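Local coordinates for ganglioside-induced differentiation-associated protein 2 (Homo sapiens, PDB 4UML), which is of uncertain molecular function but carries an N-terminal macro domain, a fold that binds ADP-ribose in many relatives, at residues Ile127-Pro132 / Tyr147-Asn152; Ala141-Leu146 / Arg175-Glu180; Phe206-Ser209 / Thr215-Lys218. One frame throughout, in Å; residues are numbered along the deposited sequence.

Interaction 1: residues Ile127-Pro132 / Tyr147-Asn152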
loop_
_atom_site.group_PDB
_atom_site.type_symbol
_atom_site.label_atom_id
_atom_site.label_comp_id
_atom_site.label_asym_id
_atom_site.label_seq_id
_atom_site.Cartn_x
_atom_site.Cartn_y
_atom_site.Cartn_z
ATOM N N ILE A 127 -6.659 -5.084 3.418
ATOM C CA ILE A 127 -6.748 -3.939 4.309
ATOM C C ILE A 127 -7.377 -2.783 3.518
ATOM O O ILE A 127 -6.826 -2.331 2.512
ATOM C CB ILE A 127 -5.364 -3.547 4.874
ATOM C CG1 ILE A 127 -4.820 -4.703 5.698
ATOM C CG2 ILE A 127 -5.483 -2.263 5.719
ATOM C CD1 ILE A 127 -3.357 -4.573 6.031
ATOM N N HIS A 128 -8.546 -2.326 3.965
ATOM C CA HIS A 128 -9.250 -1.259 3.311
ATOM C C HIS A 128 -8.895 0.047 4.002
ATOM O O HIS A 128 -8.906 0.133 5.250
ATOM C CB HIS A 128 -10.756 -1.504 3.407
ATOM C CG HIS A 128 -11.184 -2.850 2.909
ATOM N ND1 HIS A 128 -11.582 -3.068 1.608
ATOM C CD2 HIS A 128 -11.234 -4.055 3.525
ATOM C CE1 HIS A 128 -11.884 -4.345 1.444
ATOM N NE2 HIS A 128 -11.698 -4.966 2.598
ATOM N N THR A 129 -8.600 1.063 3.210
ATOM C CA THR A 129 -8.322 2.381 3.768
ATOM C C THR A 129 -8.914 3.495 2.904
ATOM O O THR A 129 -9.346 3.227 1.781
ATOM C CB THR A 129 -6.801 2.552 3.938
ATOM O OG1 THR A 129 -6.546 3.647 4.808
ATOM C CG2 THR A 129 -6.097 2.738 2.596
ATOM N N VAL A 130 -8.909 4.729 3.406
ATOM C CA VAL A 130 -9.551 5.884 2.717
ATOM C C VAL A 130 -8.627 7.100 2.775
ATOM O O VAL A 130 -8.371 7.664 3.831
ATOM C CB VAL A 130 -10.898 6.249 3.394
ATOM C CG1 VAL A 130 -11.551 7.506 2.788
ATOM C CG2 VAL A 130 -11.846 5.055 3.388
ATOM N N GLY A 131 -8.105 7.471 1.632
ATOM C CA GLY A 131 -7.265 8.629 1.514
ATOM C C GLY A 131 -8.111 9.904 1.474
ATOM O O GLY A 131 -9.322 9.865 1.242
ATOM N N PRO A 132 -7.464 11.038 1.703
ATOM C CA PRO A 132 -8.223 12.291 1.782
ATOM C C PRO A 132 -8.607 12.782 0.368
ATOM O O PRO A 132 -7.885 12.526 -0.615
ATOM C CB PRO A 132 -7.218 13.231 2.421
ATOM C CG PRO A 132 -5.915 12.766 1.889
ATOM C CD PRO A 132 -6.021 11.257 1.827
ATOM N N TYR A 147 -0.798 10.174 5.637
ATOM C CA TYR A 147 0.155 9.573 6.548
ATOM C C TYR A 147 -0.509 8.495 7.427
ATOM O O TYR A 147 0.026 7.390 7.598
ATOM C CB TYR A 147 0.779 10.659 7.432
ATOM C CG TYR A 147 1.511 10.064 8.580
ATOM C CD1 TYR A 147 2.653 9.290 8.368
ATOM C CD2 TYR A 147 1.051 10.212 9.869
ATOM C CE1 TYR A 147 3.335 8.699 9.437
ATOM C CE2 TYR A 147 1.734 9.648 10.948
ATOM C CZ TYR A 147 2.876 8.901 10.737
ATOM O OH TYR A 147 3.506 8.317 11.824
ATOM N N SER A 148 -1.674 8.812 7.970
ATOM C CA SER A 148 -2.422 7.876 8.803
ATOM C C SER A 148 -2.837 6.640 8.035
ATOM O O SER A 148 -2.801 5.553 8.581
ATOM C CB SER A 148 -3.626 8.550 9.457
ATOM O OG SER A 148 -3.134 9.475 10.409
ATOM N N CYS A 149 -3.265 6.787 6.780
ATOM C CA CYS A 149 -3.530 5.605 5.960
ATOM C C CYS A 149 -2.350 4.627 5.975
ATOM O O CYS A 149 -2.534 3.442 6.252
ATOM C CB CYS A 149 -3.814 6.013 4.510
ATOM S SG CYS A 149 -5.372 6.876 4.304
ATOM N N TYR A 150 -1.168 5.101 5.598
ATOM C CA TYR A 150 -0.004 4.226 5.503
ATOM C C TYR A 150 0.393 3.652 6.898
ATOM O O TYR A 150 0.666 2.479 7.029
ATOM C CB TYR A 150 1.180 4.963 4.868
ATOM C CG TYR A 150 1.064 5.041 3.388
ATOM C CD1 TYR A 150 1.501 3.984 2.602
ATOM C CD2 TYR A 150 0.397 6.105 2.762
ATOM C CE1 TYR A 150 1.328 4.000 1.232
ATOM C CE2 TYR A 150 0.245 6.147 1.385
ATOM C CZ TYR A 150 0.698 5.094 0.632
ATOM O OH TYR A 150 0.531 5.092 -0.700
ATOM N N ARG A 151 0.365 4.500 7.909
ATOM C CA ARG A 151 0.679 4.121 9.299
ATOM C C ARG A 151 -0.303 3.047 9.814
ATOM O O ARG A 151 0.083 2.042 10.406
ATOM C CB ARG A 151 0.564 5.386 10.131
ATOM C CG ARG A 151 0.795 5.217 11.630
ATOM C CD ARG A 151 -0.507 5.084 12.408
ATOM N NE ARG A 151 -0.288 5.273 13.848
ATOM C CZ ARG A 151 -1.201 5.056 14.802
ATOM N NH1 ARG A 151 -2.420 4.628 14.502
ATOM N NH2 ARG A 151 -0.888 5.276 16.077
ATOM N N ASN A 152 -1.591 3.258 9.580
ATOM C CA ASN A 152 -2.579 2.306 10.044
ATOM C C ASN A 152 -2.599 0.964 9.306
ATOM O O ASN A 152 -2.939 -0.073 9.901
ATOM C CB ASN A 152 -3.948 2.960 10.070
ATOM C CG ASN A 152 -4.090 3.939 11.229
ATOM O OD1 ASN A 152 -3.607 3.662 12.319
ATOM N ND2 ASN A 152 -4.716 5.090 10.991
#

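Interaction 2: residues Ala141-Leu146 / Arg175-Glu180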
loop_
_atom_site.group_PDB
_atom_site.type_symbol
_atom_site.label_atom_id
_atom_site.label_comp_id
_atom_site.label_asym_id
_atom_site.label_seq_id
_atom_site.Cartn_x
_atom_site.Cartn_y
_atom_site.Cartn_z
ATOM N N ALA A 141 -4.173 18.939 6.701
ATOM C CA ALA A 141 -5.076 17.834 6.951
ATOM C C ALA A 141 -4.916 16.668 5.969
ATOM O O ALA A 141 -5.031 15.504 6.381
ATOM C CB ALA A 141 -6.544 18.250 7.009
ATOM N N ALA A 142 -4.750 16.957 4.674
ATOM C CA ALA A 142 -4.597 15.878 3.680
ATOM C C ALA A 142 -3.314 15.093 3.969
ATOM O O ALA A 142 -3.294 13.858 3.869
ATOM C CB ALA A 142 -4.549 16.462 2.250
ATOM N N GLU A 143 -2.237 15.812 4.313
ATOM C CA GLU A 143 -0.942 15.174 4.629
ATOM C C GLU A 143 -1.080 14.247 5.836
ATOM O O GLU A 143 -0.610 13.104 5.818
ATOM C CB GLU A 143 0.160 16.228 4.891
ATOM C CG GLU A 143 0.567 16.966 3.620
ATOM C CD GLU A 143 1.458 18.210 3.799
ATOM O OE1 GLU A 143 1.669 18.716 4.918
ATOM O OE2 GLU A 143 1.974 18.681 2.760
ATOM N N SER A 144 -1.768 14.756 6.856
ATOM C CA SER A 144 -2.034 13.996 8.072
ATOM C C SER A 144 -2.874 12.754 7.781
ATOM O O SER A 144 -2.546 11.642 8.254
ATOM C CB SER A 144 -2.677 14.903 9.139
ATOM O OG SER A 144 -3.120 14.133 10.247
ATOM N N SER A 145 -3.929 12.907 6.987
ATOM C CA SER A 145 -4.750 11.762 6.621
ATOM C C SER A 145 -4.009 10.717 5.801
ATOM O O SER A 145 -4.130 9.525 6.056
ATOM C CB SER A 145 -5.968 12.196 5.818
ATOM O OG SER A 145 -6.902 12.796 6.622
ATOM N N LEU A 146 -3.251 11.138 4.809
ATOM C CA LEU A 146 -2.560 10.154 3.971
ATOM C C LEU A 146 -1.515 9.423 4.810
ATOM O O LEU A 146 -1.342 8.209 4.707
ATOM C CB LEU A 146 -1.897 10.815 2.761
ATOM C CG LEU A 146 -1.338 9.859 1.686
ATOM C CD1 LEU A 146 -2.450 9.027 1.060
ATOM C CD2 LEU A 146 -0.586 10.650 0.637
ATOM N N ARG A 175 -9.176 11.425 -6.235
ATOM C CA ARG A 175 -9.193 12.256 -5.020
ATOM C C ARG A 175 -8.176 13.382 -5.087
ATOM O O ARG A 175 -8.096 14.217 -4.174
ATOM C CB ARG A 175 -9.031 11.408 -3.740
ATOM C CG ARG A 175 -10.389 11.020 -3.198
ATOM C CD ARG A 175 -10.409 10.052 -2.025
ATOM N NE ARG A 175 -11.792 9.647 -1.769
ATOM C CZ ARG A 175 -12.467 9.775 -0.621
ATOM N NH1 ARG A 175 -11.923 10.260 0.488
ATOM N NH2 ARG A 175 -13.739 9.399 -0.587
ATOM N N GLY A 176 -7.371 13.377 -6.142
ATOM C CA GLY A 176 -6.540 14.520 -6.527
ATOM C C GLY A 176 -5.281 14.879 -5.749
ATOM O O GLY A 176 -4.737 15.992 -5.905
ATOM N N TYR A 177 -4.774 13.958 -4.929
ATOM C CA TYR A 177 -3.584 14.268 -4.184
ATOM C C TYR A 177 -2.472 14.442 -5.201
ATOM O O TYR A 177 -2.352 13.605 -6.069
ATOM C CB TYR A 177 -3.223 13.129 -3.201
ATOM C CG TYR A 177 -2.485 13.632 -1.998
ATOM C CD1 TYR A 177 -1.258 14.251 -2.126
ATOM C CD2 TYR A 177 -3.003 13.447 -0.718
ATOM C CE1 TYR A 177 -0.574 14.734 -1.015
ATOM C CE2 TYR A 177 -2.341 13.927 0.406
ATOM C CZ TYR A 177 -1.134 14.564 0.253
ATOM O OH TYR A 177 -0.481 15.042 1.351
ATOM N N PRO A 178 -1.670 15.524 -5.109
ATOM C CA PRO A 178 -0.506 15.649 -5.990
ATOM C C PRO A 178 0.446 14.460 -5.847
ATOM O O PRO A 178 0.906 14.154 -4.752
ATOM C CB PRO A 178 0.154 16.932 -5.501
ATOM C CG PRO A 178 -0.999 17.760 -5.058
ATOM C CD PRO A 178 -1.929 16.780 -4.390
ATOM N N LEU A 179 0.757 13.825 -6.972
ATOM C CA LEU A 179 1.346 12.497 -6.959
ATOM C C LEU A 179 2.698 12.459 -6.307
ATOM O O LEU A 179 2.997 11.568 -5.524
ATOM C CB LEU A 179 1.416 11.944 -8.376
ATOM C CG LEU A 179 2.141 10.600 -8.543
ATOM C CD1 LEU A 179 1.441 9.502 -7.745
ATOM C CD2 LEU A 179 2.201 10.263 -10.029
ATOM N N GLU A 180 3.516 13.452 -6.585
ATOM C CA GLU A 180 4.857 13.423 -6.101
ATOM C C GLU A 180 4.894 13.638 -4.582
ATOM O O GLU A 180 5.590 12.914 -3.878
ATOM C CB GLU A 180 5.689 14.463 -6.827
ATOM C CG GLU A 180 7.167 14.310 -6.597
ATOM C CD GLU A 180 8.000 14.598 -7.842
ATOM O OE1 GLU A 180 7.480 14.622 -8.991
ATOM O OE2 GLU A 180 9.211 14.773 -7.653
HETATM O O HOH W 1 1.300 16.879 0.656
#

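Interaction 3: residues Phe206-Ser209 / Thr215-Lys218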
loop_
_atom_site.group_PDB
_atom_site.type_symbol
_atom_site.label_atom_id
_atom_site.label_comp_id
_atom_site.label_asym_id
_atom_site.label_seq_id
_atom_site.Cartn_x
_atom_site.Cartn_y
_atom_site.Cartn_z
ATOM N N PHE A 206 5.191 -2.144 -3.328
ATOM C CA PHE A 206 4.504 -1.006 -3.912
ATOM C C PHE A 206 4.081 -1.380 -5.326
ATOM O O PHE A 206 4.920 -1.386 -6.227
ATOM C CB PHE A 206 5.419 0.205 -3.922
ATOM C CG PHE A 206 5.838 0.683 -2.551
ATOM C CD1 PHE A 206 4.965 1.414 -1.754
ATOM C CD2 PHE A 206 7.127 0.479 -2.094
ATOM C CE1 PHE A 206 5.346 1.877 -0.506
ATOM C CE2 PHE A 206 7.529 0.953 -0.839
ATOM C CZ PHE A 206 6.637 1.647 -0.035
ATOM N N ALA A 207 2.809 -1.757 -5.478
ATOM C CA ALA A 207 2.185 -2.027 -6.763
ATOM C C ALA A 207 1.796 -0.723 -7.442
ATOM O O ALA A 207 1.015 0.073 -6.884
ATOM C CB ALA A 207 0.945 -2.878 -6.584
ATOM N N VAL A 208 2.329 -0.500 -8.638
ATOM C CA VAL A 208 2.110 0.755 -9.362
ATOM C C VAL A 208 1.588 0.509 -10.780
ATOM O O VAL A 208 1.698 -0.580 -11.299
ATOM C CB VAL A 208 3.378 1.617 -9.413
ATOM C CG1 VAL A 208 3.791 2.019 -8.002
ATOM C CG2 VAL A 208 4.532 0.946 -10.149
ATOM N N SER A 209 0.982 1.524 -11.382
ATOM C CA SER A 209 0.656 1.483 -12.813
ATOM C C SER A 209 1.621 2.398 -13.532
ATOM O O SER A 209 2.504 2.987 -12.915
ATOM C CB SER A 209 -0.780 1.934 -13.069
ATOM O OG SER A 209 -0.917 3.320 -12.795
ATOM N N THR A 215 7.658 8.163 -10.882
ATOM C CA THR A 215 7.783 8.919 -9.628
ATOM C C THR A 215 8.334 8.054 -8.521
ATOM O O THR A 215 9.199 8.491 -7.765
ATOM C CB THR A 215 6.430 9.521 -9.232
ATOM O OG1 THR A 215 5.997 10.402 -10.265
ATOM C CG2 THR A 215 6.488 10.297 -7.905
ATOM N N TYR A 216 7.851 6.814 -8.421
ATOM C CA TYR A 216 8.419 5.874 -7.447
ATOM C C TYR A 216 9.894 5.585 -7.731
ATOM O O TYR A 216 10.724 5.556 -6.808
ATOM C CB TYR A 216 7.613 4.568 -7.397
ATOM C CG TYR A 216 6.425 4.662 -6.461
ATOM C CD1 TYR A 216 5.286 5.307 -6.849
ATOM C CD2 TYR A 216 6.464 4.114 -5.180
ATOM C CE1 TYR A 216 4.200 5.419 -6.006
ATOM C CE2 TYR A 216 5.381 4.223 -4.333
ATOM C CZ TYR A 216 4.240 4.869 -4.757
ATOM O OH TYR A 216 3.135 5.024 -3.933
ATOM N N GLN A 217 10.227 5.402 -9.002
ATOM C CA GLN A 217 11.631 5.150 -9.392
ATOM C C GLN A 217 12.494 6.348 -9.017
ATOM O O GLN A 217 13.566 6.191 -8.431
ATOM C CB GLN A 217 11.724 4.859 -10.898
ATOM C CG GLN A 217 10.997 3.578 -11.274
ATOM C CD GLN A 217 10.906 3.342 -12.770
ATOM O OE1 GLN A 217 10.737 4.262 -13.565
ATOM N NE2 GLN A 217 10.976 2.080 -13.159
ATOM N N LYS A 218 11.970 7.540 -9.310
ATOM C CA LYS A 218 12.605 8.792 -8.918
ATOM C C LYS A 218 12.880 8.913 -7.416
ATOM O O LYS A 218 13.960 9.308 -7.008
ATOM C CB LYS A 218 11.727 9.964 -9.356
ATOM C CG LYS A 218 12.450 11.291 -9.254
ATOM C CD LYS A 218 11.520 12.459 -9.485
ATOM C CE LYS A 218 12.092 13.693 -8.810
ATOM N NZ LYS A 218 11.406 14.913 -9.301
#

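Interaction 1: residues Ile127-Pro132 / Tyr147-Asn152
C149 sets its sulfur over one face of the V130-G131 peptide, at the carbonyl-oxygen end: SG is 3.1 Å from V130 O and well above the peptide plane, approaching the oxygen from the side rather than head-on. Near the border of this flat group, the CA of G131 comes to 3.8 Å from the same SG. The sulfur reaches this spot because it stands anti to its carbonyl carbon (chi1 -69°), pointing off the helix toward the strand's exit. T129 completes the contact: its hydroxyl, turned anti to the backbone N (chi1 -164°), brings OG1 to 3.5 Å from C149 SG, while the same oxygen is hydrogen-bonded to the backbone O of E112. Two flat groups also meet within the helix, where R151 NH1 donates to N152 OD1 at 2.7 Å, with the oxygen close to the guanidinium plane; the ND2 of N152 is bonded to G111 O. Around this small, buried meeting, strand 125-129 runs between parallel strand 71-75 and antiparallel strand 113-117, with helix 139-159 packed across it. I127 continues the packing down the helix onto V153 and L156, and I170 of a nearby loop touches both T129 and C149.

Interaction 2: residues Ala141-Leu146 / Arg175-Glu180
Two neighbouring helices of the macro domain, 139-159 and 179-197, are joined near their N-terminal ends by Y177, which sits in the loop just before P178, the N-cap residue of the second helix, and packs on A142, E143 and L146 of the first. One face of the tyrosine ring takes a CH-pi contact from L146, whose CD2 lies 4.0 Å from the ring centroid and 19° off the normal, displaced toward the CE2 side. With CG anti to the backbone N (chi1 -170°), L146 reaches out from its helix to put that methyl there. The rim is used as well: A142 O lies in the ring plane at 3.6 Å from CE2, while also accepting the helical bond from L146 N, and A142 CB touches CE2 at 3.8 Å. At the phenol end, Y177 OH approaches E143 CG at 3.2 Å, the two side chains crossing at about a right angle. A water ties the polar ends together, held 2.7 Å from Y177 OH and donating to E143 OE2 at 2.9 Å; that carboxylate oxygen is also in a salt bridge with R139. With an alanine in place of Y177, L146 CD2 would probably face a gap and the water would lose its phenol partner. Beyond the two segments, Y134 meets the ring, and A182 and I185 extend the packing. A loop side chain bridging neighbouring helices fits the alpha/beta/alpha macro fold, in which consecutive beta-alpha-beta crossovers, from strand 125-129 to 164-167 and on to 203-208, set their linking helices against one another.

Interaction 3: residues Phe206-Ser209 / Thr215-Lys218
F206 and V208, two residues apart on the same side of strand 203-208, both meet the ring of Y216. Both strand residues choose the same first torsion: F206 CG and V208 CG1 each stand anti to their carbonyl carbon (chi1 -63° in both), which turns them to the helix. For V208 this places CG1 over a face of the Y216 ring, 4.0 Å from its centroid and 17° off the normal, a CH-pi contact shifted toward the rim at CD1, 3.8 Å away. F206 meets the ring at CE2, across it from CD1: F206 CD1 lies 3.8 Å from Y216 CE2, and its CB lies 4.0 Å from Y216 CE2. The two rings form an oblique pair, planes 46° apart and centroids 5.7 Å apart. Outside the pair of segments, L59 and V169 touch both V208 and Y216, while L187 and V190 of helix 179-197 lie against F206. No hydrogen bond links the segments; chemically this is hydrocarbon against hydrocarbon and ring, so at this contact the fit of shapes, with no directed polar bond, probably governs how the helix rests on the strand preceding it.

Overall arrangement
Helix 139-159 serves both interaction 1 and interaction 2, whose centres lie about 11 Å apart. They are stitched directly by R175 NH1, 2.7 Å from G131 O in a probable hydrogen bond, while NH2 of R175 is salt-bridged to E78. Interaction 3 lies farther off, about 18 Å between centres from interaction 1 and about 16 Å from interaction 2, and grips the same sheet through another strand. A salt bridge of 2.7 Å from E180 OE2 to K218 NZ links it to interaction 2. In related macro domains the ADP-ribose cleft opens at the C-terminal ends of the central strands; residues 127-132 leave the sheet at such an end and are probably near the corresponding region.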